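Local coordinates for protein ICChI, a glycosylated chitinase (Ipomoea carnea, PDB 6IDN) that probably hydrolyses the beta-1,4-linked N-acetylglucosamine chains of chitin as a glycoside hydrolase of family 18, and also has lysozyme activity, at residues I5-D10 with T47-P52; T22-I27 with Y264-K269. All blocks are in the same frame, centred on the assembly; numbering follows the deposited sequence.

How the contacts relate
The two contacts illustrate how one pair of neighbouring barrel strands can be tied to distant parts of the chain at both of its ends. Contact 1 lies where strand 2-7 runs out into a loop, and contact 2 where the chain enters strand 27-36; their centres are about 19 Å apart. Strand pairing joins them, for Ile-5 N probably bonds to Ile-27 O, while Ile-5 also packs on Tyr-25. Both are partly buried rather than true core. In contact 1 two rings meet beside a probable hydroxyl-to-carbonyl hydrogen bond near bound sugars; contact 2 relies on a carboxylate, serine hydroxyls and a lysine ammonium, with waters at its outer side.

Contact 1: I5-D10 with T47-P52; sequences IYWGQD and TKHCNP
The carbonyl oxygen of Gly-8 is approached by two groups of the 47-52 segment: Thr-47 OG1 comes within 3.0 Å of Gly-8 O in a probable hydrogen bond, and the polarised C-H of the imidazole lies close by, with His-49 CD2 3.4 Å from Gly-8 O and the oxygen near the ring plane. The threonine hydroxyl stands between its own backbone N and carbonyl carbon (chi1 60°), which leaves CG2 to turn to Gln-9, where Thr-47 CG2 rests 3.5 Å from Gln-9 OE1.

The second half of the contact is aromatic. Trp-7 and His-49 reach toward each other tip to tip, and the indole carbon Trp-7 CZ2 sits over the centre of the imidazole, 3.4 Å from His-49 CE1. The ring planes are inclined at 31°, so the pair is neither a stack nor an edge-to-face arrangement. In Trp-7, CG is anti to the backbone N (chi1 175°), and from there the ring reaches His-49. The polar ends of this segment's two long side chains are held from outside, Trp-7 NE1 by Gly-14 O and Gln-9 NE2 by Gly-31 O of strand 27-36.

In the family 18 TIM barrel this is the loop at the C-terminal end of strand 2-7, the end at which such barrels carry their active sites. Nearby, Tyr-6 OH bonds to Asp-123 of the DGIDFDIE signature, while Thr-47 closes an Asn-Leu-Thr sequon starting at Asn-45, consistent with the sugars close by. Accepting from both His-49 NE2 and Gly-8 N, the Glu-13 carboxylate would probably polarise the imidazole and fix its rotation against the indole.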
ATOM      1  N   ILE A   5      -3.069  -1.601  -6.533  1.00 18.65           N
ATOM      2  CA  ILE A   5      -4.433  -1.483  -6.036  1.00 19.47           C
ATOM      3  C   ILE A   5      -4.537  -2.157  -4.681  1.00 18.39           C
ATOM      4  O   ILE A   5      -3.833  -3.127  -4.393  1.00 20.08           O
ATOM      5  CB  ILE A   5      -5.474  -2.074  -7.013  1.00 24.07           C
ATOM      6  CG1 ILE A   5      -6.871  -1.553  -6.639  1.00 22.04           C
ATOM      7  CG2 ILE A   5      -5.418  -3.608  -7.006  1.00 25.96           C
ATOM      8  CD1 ILE A   5      -7.816  -1.407  -7.797  1.00 23.47           C
ATOM      9  N   TYR A   6      -5.444  -1.636  -3.849  1.00 17.59           N
ATOM     10  CA  TYR A   6      -5.771  -2.243  -2.564  1.00 16.60           C
ATOM     11  C   TYR A   6      -6.888  -3.271  -2.706  1.00 18.70           C
ATOM     12  O   TYR A   6      -7.898  -3.033  -3.377  1.00 20.57           O
ATOM     13  CB  TYR A   6      -6.183  -1.173  -1.551  1.00 18.49           C
ATOM     14  CG  TYR A   6      -4.996  -0.439  -0.978  1.00 19.26           C
ATOM     15  CD1 TYR A   6      -4.436   0.637  -1.653  1.00 17.16           C
ATOM     16  CD2 TYR A   6      -4.437  -0.816   0.238  1.00 16.54           C
ATOM     17  CE1 TYR A   6      -3.339   1.296  -1.151  1.00 16.78           C
ATOM     18  CE2 TYR A   6      -3.339  -0.148   0.761  1.00 17.22           C
ATOM     19  CZ  TYR A   6      -2.799   0.909   0.054  1.00 17.18           C
ATOM     20  OH  TYR A   6      -1.699   1.575   0.543  1.00 16.99           O
ATOM     21  N   TRP A   7      -6.706  -4.399  -2.032  1.00 18.78           N
ATOM     22  CA  TRP A   7      -7.698  -5.459  -2.000  1.00 18.99           C
ATOM     23  C   TRP A   7      -7.831  -5.945  -0.566  1.00 21.69           C
ATOM     24  O   TRP A   7      -6.866  -5.919   0.203  1.00 19.98           O
ATOM     25  CB  TRP A   7      -7.302  -6.613  -2.934  1.00 23.03           C
ATOM     26  CG  TRP A   7      -8.198  -7.826  -2.897  1.00 23.39           C
ATOM     27  CD1 TRP A   7      -9.210  -8.108  -3.757  1.00 23.14           C
ATOM     28  CD2 TRP A   7      -8.134  -8.936  -1.976  1.00 24.43           C
ATOM     29  NE1 TRP A   7      -9.797  -9.321  -3.432  1.00 24.97           N
ATOM     30  CE2 TRP A   7      -9.148  -9.841  -2.341  1.00 29.92           C
ATOM     31  CE3 TRP A   7      -7.318  -9.244  -0.882  1.00 27.71           C
ATOM     32  CZ2 TRP A   7      -9.369 -11.024  -1.649  1.00 32.15           C
ATOM     33  CZ3 TRP A   7      -7.540 -10.418  -0.195  1.00 26.93           C
ATOM     34  CH2 TRP A   7      -8.554 -11.294  -0.581  1.00 27.90           C
ATOM     35  N   GLY A   8      -9.042  -6.357  -0.204  1.00 23.09           N
ATOM     36  CA  GLY A   8      -9.264  -6.960   1.095  1.00 23.52           C
ATOM     37  C   GLY A   8     -10.424  -6.387   1.881  1.00 26.60           C
ATOM     38  O   GLY A   8     -10.965  -7.060   2.762  1.00 26.81           O
ATOM     39  N   GLN A   9     -10.826  -5.150   1.584  1.00 26.34           N
ATOM     40  CA  GLN A   9     -11.730  -4.427   2.465  1.00 25.37           C
ATOM     41  C   GLN A   9     -13.172  -4.391   1.965  1.00 27.12           C
ATOM     42  O   GLN A   9     -13.982  -3.621   2.496  1.00 29.87           O
ATOM     43  CB  GLN A   9     -11.201  -3.011   2.701  1.00 23.99           C
ATOM     44  CG  GLN A   9      -9.988  -2.966   3.631  1.00 24.16           C
ATOM     45  CD  GLN A   9     -10.299  -3.573   4.977  1.00 27.99           C
ATOM     46  OE1 GLN A   9     -11.123  -3.041   5.729  1.00 31.15           O
ATOM     47  NE2 GLN A   9      -9.675  -4.718   5.284  1.00 24.33           N
ATOM     48  N   ASP A  10     -13.528  -5.231   0.993  1.00 30.06           N
ATOM     49  CA  ASP A  10     -14.932  -5.449   0.659  1.00 28.84           C
ATOM     50  C   ASP A  10     -15.083  -6.839   0.055  1.00 28.61           C
ATOM     51  O   ASP A  10     -14.533  -7.118  -1.015  1.00 32.03           O
ATOM     52  CB  ASP A  10     -15.455  -4.372  -0.300  1.00 29.25           C
ATOM     53  CG  ASP A  10     -16.971  -4.326  -0.339  1.00 42.40           C
ATOM     54  OD1 ASP A  10     -17.592  -5.370  -0.640  1.00 40.77           O
ATOM     55  OD2 ASP A  10     -17.543  -3.246  -0.069  1.00 43.94           O
ATOM     56  N   THR A  47     -12.165  -8.192   5.863  1.00 30.29           N
ATOM     57  CA  THR A  47     -13.616  -8.043   5.945  1.00 32.79           C
ATOM     58  C   THR A  47     -14.315  -9.377   5.713  1.00 35.64           C
ATOM     59  O   THR A  47     -14.047 -10.343   6.440  1.00 36.83           O
ATOM     60  CB  THR A  47     -14.117  -6.948   4.987  1.00 35.21           C
ATOM     61  OG1 THR A  47     -13.785  -7.262   3.629  1.00 33.03           O
ATOM     62  CG2 THR A  47     -13.481  -5.614   5.357  1.00 32.18           C
ATOM     63  N   LYS A  48     -15.204  -9.462   4.726  1.00 36.92           N
ATOM     64  CA  LYS A  48     -15.992 -10.679   4.560  1.00 39.98           C
ATOM     65  C   LYS A  48     -15.378 -11.665   3.572  1.00 39.64           C
ATOM     66  O   LYS A  48     -16.041 -12.633   3.195  1.00 42.12           O
ATOM     67  CB  LYS A  48     -17.427 -10.344   4.131  1.00 42.18           C
ATOM     68  CG  LYS A  48     -18.031  -9.094   4.774  1.00 51.60           C
ATOM     69  CD  LYS A  48     -17.990  -9.094   6.303  1.00 47.41           C
ATOM     70  CE  LYS A  48     -18.461  -7.732   6.837  1.00 42.81           C
ATOM     71  NZ  LYS A  48     -18.713  -7.719   8.316  1.00 44.49           N
ATOM     72  N   HIS A  49     -14.135 -11.450   3.145  1.00 36.83           N
ATOM     73  CA  HIS A  49     -13.472 -12.429   2.289  1.00 36.70           C
ATOM     74  C   HIS A  49     -13.278 -13.750   3.021  1.00 38.59           C
ATOM     75  O   HIS A  49     -13.653 -14.815   2.520  1.00 40.71           O
ATOM     76  CB  HIS A  49     -12.123 -11.891   1.818  1.00 33.47           C
ATOM     77  CG  HIS A  49     -12.226 -10.864   0.734  1.00 31.94           C
ATOM     78  ND1 HIS A  49     -12.641 -11.172  -0.541  1.00 32.79           N
ATOM     79  CD2 HIS A  49     -11.931  -9.540   0.725  1.00 29.74           C
ATOM     80  CE1 HIS A  49     -12.620 -10.082  -1.285  1.00 40.03           C
ATOM     81  NE2 HIS A  49     -12.192  -9.078  -0.541  1.00 29.36           N
ATOM     82  N   CYS A  50     -12.690 -13.693   4.210  1.00 37.99           N
ATOM     83  CA  CYS A  50     -12.399 -14.858   5.038  1.00 39.70           C
ATOM     84  C   CYS A  50     -11.956 -14.347   6.401  1.00 38.84           C
ATOM     85  O   CYS A  50     -11.537 -13.193   6.544  1.00 36.40           O
ATOM     86  CB  CYS A  50     -11.317 -15.754   4.417  1.00 39.01           C
ATOM     87  SG  CYS A  50      -9.723 -14.925   4.128  1.00 36.79           S
ATOM     88  N   ASN A  51     -12.054 -15.224   7.400  1.00 41.03           N
ATOM     89  CA  ASN A  51     -11.678 -14.896   8.767  1.00 42.46           C
ATOM     90  C   ASN A  51     -10.270 -15.404   9.035  1.00 42.24           C
ATOM     91  O   ASN A  51     -10.072 -16.626   9.119  1.00 44.09           O
ATOM     92  CB  ASN A  51     -12.665 -15.520   9.755  1.00 44.32           C
ATOM     93  CG  ASN A  51     -12.435 -15.064  11.193  1.00 50.40           C
ATOM     94  OD1 ASN A  51     -11.420 -14.445  11.516  1.00 57.33           O
ATOM     95  ND2 ASN A  51     -13.386 -15.369  12.062  1.00 58.83           N
ATOM     96  N   PRO A  52      -9.274 -14.526   9.185  1.00 37.94           N
ATOM     97  CA  PRO A  52      -7.918 -15.017   9.480  1.00 37.80           C
ATOM     98  C   PRO A  52      -7.797 -15.651  10.851  1.00 49.81           C
ATOM     99  O   PRO A  52      -7.082 -16.649  11.004  1.00 56.47           O
ATOM    100  CB  PRO A  52      -7.052 -13.751   9.370  1.00 35.21           C
ATOM    101  CG  PRO A  52      -7.873 -12.763   8.637  1.00 40.21           C
ATOM    102  CD  PRO A  52      -9.297 -13.068   8.991  1.00 39.14           C
TER

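Contact 2: T22-I27 with Y264-K269; sequences TDDYDI and YSSKIK
Asp-24 pushes its carboxylate against the first turn of helix 264-268, and the tight part of the contact is where it meets Ser-265 beside the ring of Tyr-25. The buried Ser-265 OG lies 3.0 Å from Asp-24 OD2, yet has Asp-261 OD2 as its hydrogen-bond partner, which it shares with Tyr-25 OH. On the inner side, Tyr-25 CE1 comes 3.7 Å from Ser-265 OG, and Asp-24 CB lies above one face of the same ring, toward its rim. In the conformer described, one of two, Ser-266 OG donates to the syn lone pair of Asp-24 OD2, a bond that may not be constant. An alanine in place of Asp-24 would probably open a gap beside the buried Ser-265 hydroxyl and, in this conformer, leave Ser-266 OG without its acceptor.

The loop 22-27 belongs to the beta-alpha-beta crossover from strand 2-7 through helix 16-21 to strand 27-36, and helix 264-268 follows strand 250-256, so the contact joins the first and last elements of the TIM barrel where it closes. Within the loop, an ST turn at Thr-22, with Asp-24 N donating to OG1, sets up the bend.

Toward solvent the contact passes to a lysine and its waters. Lys-269 bends at its last torsion (chi4 81°), and its NZ donates to Asp-24 O at 2.9 Å, arriving from well above the carbonyl plane. A salt bridge of 3.2 Å runs from Lys-269 NZ to Asp-26 OD2, an oxygen that also accepts from Ile-3 N. Looser are two waters, each bound weakly by the ammonium: one donates to Asp-26 OD1; the other donates to Asp-23 O and only weakly to Asp-26 OD1.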
ATOM      1  N   THR A  22      -7.564  -9.545 -13.877  1.00 30.65           N
ATOM      2  CA  THR A  22      -7.878  -8.377 -14.693  1.00 33.19           C
ATOM      3  C   THR A  22      -6.706  -7.984 -15.576  1.00 29.62           C
ATOM      4  O   THR A  22      -6.913  -7.323 -16.603  1.00 31.21           O
ATOM      5  CB  THR A  22      -8.269  -7.172 -13.826  1.00 29.79           C
ATOM      6  OG1 THR A  22      -7.114  -6.667 -13.138  1.00 28.43           O
ATOM      7  CG2 THR A  22      -9.345  -7.555 -12.834  1.00 35.81           C
ATOM      8  N   ASP A  23      -5.488  -8.376 -15.194  1.00 28.64           N
ATOM      9  CA  ASP A  23      -4.255  -8.000 -15.875  1.00 29.07           C
ATOM     10  C   ASP A  23      -4.053  -6.485 -15.891  1.00 30.89           C
ATOM     11  O   ASP A  23      -3.244  -5.966 -16.663  1.00 31.14           O
ATOM     12  CB  ASP A  23      -4.214  -8.590 -17.292  1.00 32.90           C
ATOM     13  CG  ASP A  23      -4.130 -10.104 -17.274  1.00 36.10           C
ATOM     14  OD1 ASP A  23      -3.369 -10.633 -16.439  1.00 37.41           O
ATOM     15  OD2 ASP A  23      -4.824 -10.766 -18.074  1.00 41.69           O
ATOM     16  N   ASP A  24      -4.776  -5.769 -15.025  1.00 25.84           N
ATOM     17  CA  ASP A  24      -4.622  -4.325 -14.888  1.00 28.54           C
ATOM     18  C   ASP A  24      -3.617  -3.931 -13.820  1.00 28.20           C
ATOM     19  O   ASP A  24      -3.150  -2.784 -13.827  1.00 28.04           O
ATOM     20  CB  ASP A  24      -5.969  -3.671 -14.548  1.00 24.73           C
ATOM     21  CG  ASP A  24      -6.873  -3.527 -15.756  1.00 31.44           C
ATOM     22  OD1 ASP A  24      -6.390  -3.711 -16.892  1.00 39.14           O
ATOM     23  OD2 ASP A  24      -8.076  -3.233 -15.576  1.00 38.36           O
ATOM     24  N   TYR A  25      -3.280  -4.834 -12.900  1.00 25.02           N
ATOM     25  CA  TYR A  25      -2.507  -4.474 -11.716  1.00 20.33           C
ATOM     26  C   TYR A  25      -1.154  -5.167 -11.707  1.00 24.36           C
ATOM     27  O   TYR A  25      -1.036  -6.354 -12.044  1.00 25.66           O
ATOM     28  CB  TYR A  25      -3.263  -4.823 -10.436  1.00 19.85           C
ATOM     29  CG  TYR A  25      -4.719  -4.438 -10.480  1.00 20.53           C
ATOM     30  CD1 TYR A  25      -5.102  -3.121 -10.697  1.00 24.13           C
ATOM     31  CD2 TYR A  25      -5.724  -5.400 -10.334  1.00 22.19           C
ATOM     32  CE1 TYR A  25      -6.432  -2.761 -10.737  1.00 20.99           C
ATOM     33  CE2 TYR A  25      -7.059  -5.041 -10.369  1.00 23.56           C
ATOM     34  CZ  TYR A  25      -7.411  -3.727 -10.575  1.00 23.45           C
ATOM     35  OH  TYR A  25      -8.735  -3.362 -10.615  1.00 24.74           O
ATOM     36  N   ASP A  26      -0.139  -4.404 -11.335  1.00 21.16           N
ATOM     37  CA  ASP A  26       1.203  -4.921 -11.149  1.00 21.16           C
ATOM     38  C   ASP A  26       1.545  -5.178  -9.695  1.00 20.31           C
ATOM     39  O   ASP A  26       2.486  -5.930  -9.433  1.00 18.56           O
ATOM     40  CB  ASP A  26       2.214  -3.930 -11.725  1.00 21.75           C
ATOM     41  CG  ASP A  26       1.927  -3.602 -13.164  1.00 21.09           C
ATOM     42  OD1 ASP A  26       2.367  -4.386 -14.052  1.00 26.58           O
ATOM     43  OD2 ASP A  26       1.223  -2.598 -13.419  1.00 22.81           O
ATOM     44  N   ILE A  27       0.813  -4.557  -8.764  1.00 20.14           N
ATOM     45  CA  ILE A  27       1.018  -4.682  -7.318  1.00 18.06           C
ATOM     46  C   ILE A  27      -0.345  -4.740  -6.643  1.00 18.50           C
ATOM     47  O   ILE A  27      -1.238  -3.955  -6.974  1.00 17.97           O
ATOM     48  CB  ILE A  27       1.826  -3.496  -6.750  1.00 18.64           C
ATOM     49  CG1 ILE A  27       3.177  -3.410  -7.459  1.00 20.15           C
ATOM     50  CG2 ILE A  27       2.022  -3.662  -5.268  1.00 20.15           C
ATOM     51  CD1 ILE A  27       3.911  -2.122  -7.210  1.00 18.98           C
ATOM     52  N   TYR A 264     -12.016   2.064 -14.093  1.00 24.06           N
ATOM     53  CA  TYR A 264     -11.066   3.170 -14.069  1.00 22.63           C
ATOM     54  C   TYR A 264      -9.692   2.720 -14.545  1.00 19.26           C
ATOM     55  O   TYR A 264      -9.118   3.324 -15.458  1.00 24.63           O
ATOM     56  CB  TYR A 264     -10.989   3.768 -12.665  1.00 21.69           C
ATOM     57  CG  TYR A 264     -10.331   5.136 -12.580  1.00 20.28           C
ATOM     58  CD1 TYR A 264     -10.923   6.248 -13.161  1.00 22.16           C
ATOM     59  CD2 TYR A 264      -9.123   5.309 -11.904  1.00 19.97           C
ATOM     60  CE1 TYR A 264     -10.337   7.502 -13.070  1.00 21.63           C
ATOM     61  CE2 TYR A 264      -8.530   6.567 -11.815  1.00 19.56           C
ATOM     62  CZ  TYR A 264      -9.142   7.649 -12.399  1.00 19.10           C
ATOM     63  OH  TYR A 264      -8.563   8.907 -12.305  1.00 18.79           O
ATOM     64  N   SER A 265      -9.152   1.639 -13.966  1.00 21.83           N
ATOM     65  CA  SER A 265      -7.823   1.200 -14.387  1.00 21.29           C
ATOM     66  C   SER A 265      -7.815   0.757 -15.845  1.00 22.78           C
ATOM     67  O   SER A 265      -6.819   0.950 -16.548  1.00 25.35           O
ATOM     68  CB  SER A 265      -7.301   0.082 -13.473  1.00 23.18           C
ATOM     69  OG  SER A 265      -8.166  -1.042 -13.476  1.00 26.49           O
ATOM     70  N   SER A 266      -8.911   0.156 -16.318  0.65 25.17           N
ATOM     71  CA  SER A 266      -8.972  -0.218 -17.726  0.65 30.16           C
ATOM     72  C   SER A 266      -8.893   1.014 -18.618  0.65 31.40           C
ATOM     73  O   SER A 266      -8.284   0.975 -19.694  0.65 32.01           O
ATOM     74  CB  SER A 266     -10.250  -1.009 -18.012  0.65 36.67           C
ATOM     75  OG  SER A 266     -10.226  -2.286 -17.396  0.65 33.34           O
ATOM     76  N   LYS A 267      -9.492   2.122 -18.179  1.00 23.86           N
ATOM     77  CA  LYS A 267      -9.494   3.338 -18.986  1.00 27.25           C
ATOM     78  C   LYS A 267      -8.137   4.035 -18.981  1.00 24.45           C
ATOM     79  O   LYS A 267      -7.790   4.705 -19.959  1.00 28.03           O
ATOM     80  CB  LYS A 267     -10.561   4.315 -18.480  1.00 27.72           C
ATOM     81  CG  LYS A 267     -11.995   3.963 -18.805  1.00 34.81           C
ATOM     82  CD  LYS A 267     -12.944   4.932 -18.094  1.00 36.31           C
ATOM     83  CE  LYS A 267     -14.392   4.519 -18.244  1.00 47.97           C
ATOM     84  NZ  LYS A 267     -14.800   4.591 -19.665  1.00 53.05           N
ATOM     85  N   ILE A 268      -7.367   3.918 -17.900  1.00 24.83           N
ATOM     86  CA  ILE A 268      -6.128   4.684 -17.789  1.00 23.66           C
ATOM     87  C   ILE A 268      -4.872   3.862 -18.071  1.00 22.96           C
ATOM     88  O   ILE A 268      -3.822   4.454 -18.364  1.00 25.45           O
ATOM     89  CB  ILE A 268      -6.007   5.372 -16.406  1.00 21.16           C
ATOM     90  CG1 ILE A 268      -5.806   4.338 -15.286  1.00 19.16           C
ATOM     91  CG2 ILE A 268      -7.221   6.253 -16.146  1.00 21.36           C
ATOM     92  CD1 ILE A 268      -5.467   4.970 -13.935  1.00 18.93           C
ATOM     93  N   LYS A 269      -4.942   2.533 -18.013  1.00 23.90           N
ATOM     94  CA  LYS A 269      -3.713   1.739 -18.047  1.00 23.88           C
ATOM     95  C   LYS A 269      -2.806   2.042 -19.234  1.00 31.19           C
ATOM     96  O   LYS A 269      -1.593   2.204 -19.015  1.00 27.34           O
ATOM     97  CB  LYS A 269      -4.030   0.236 -18.000  1.00 35.21           C
ATOM     98  CG  LYS A 269      -2.760  -0.628 -17.872  1.00 35.95           C
ATOM     99  CD  LYS A 269      -3.022  -1.956 -17.183  1.00 38.41           C
ATOM    100  CE  LYS A 269      -1.725  -2.729 -16.922  1.00 43.77           C
ATOM    101  NZ  LYS A 269      -0.966  -2.278 -15.697  1.00 33.22           N
TER
HETATM  102  O   HOH W   1      -0.426  -5.363 -15.874  1.00 35.64           O
HETATM  103  O   HOH W   2       1.725  -3.696 -16.895  1.00 42.43           O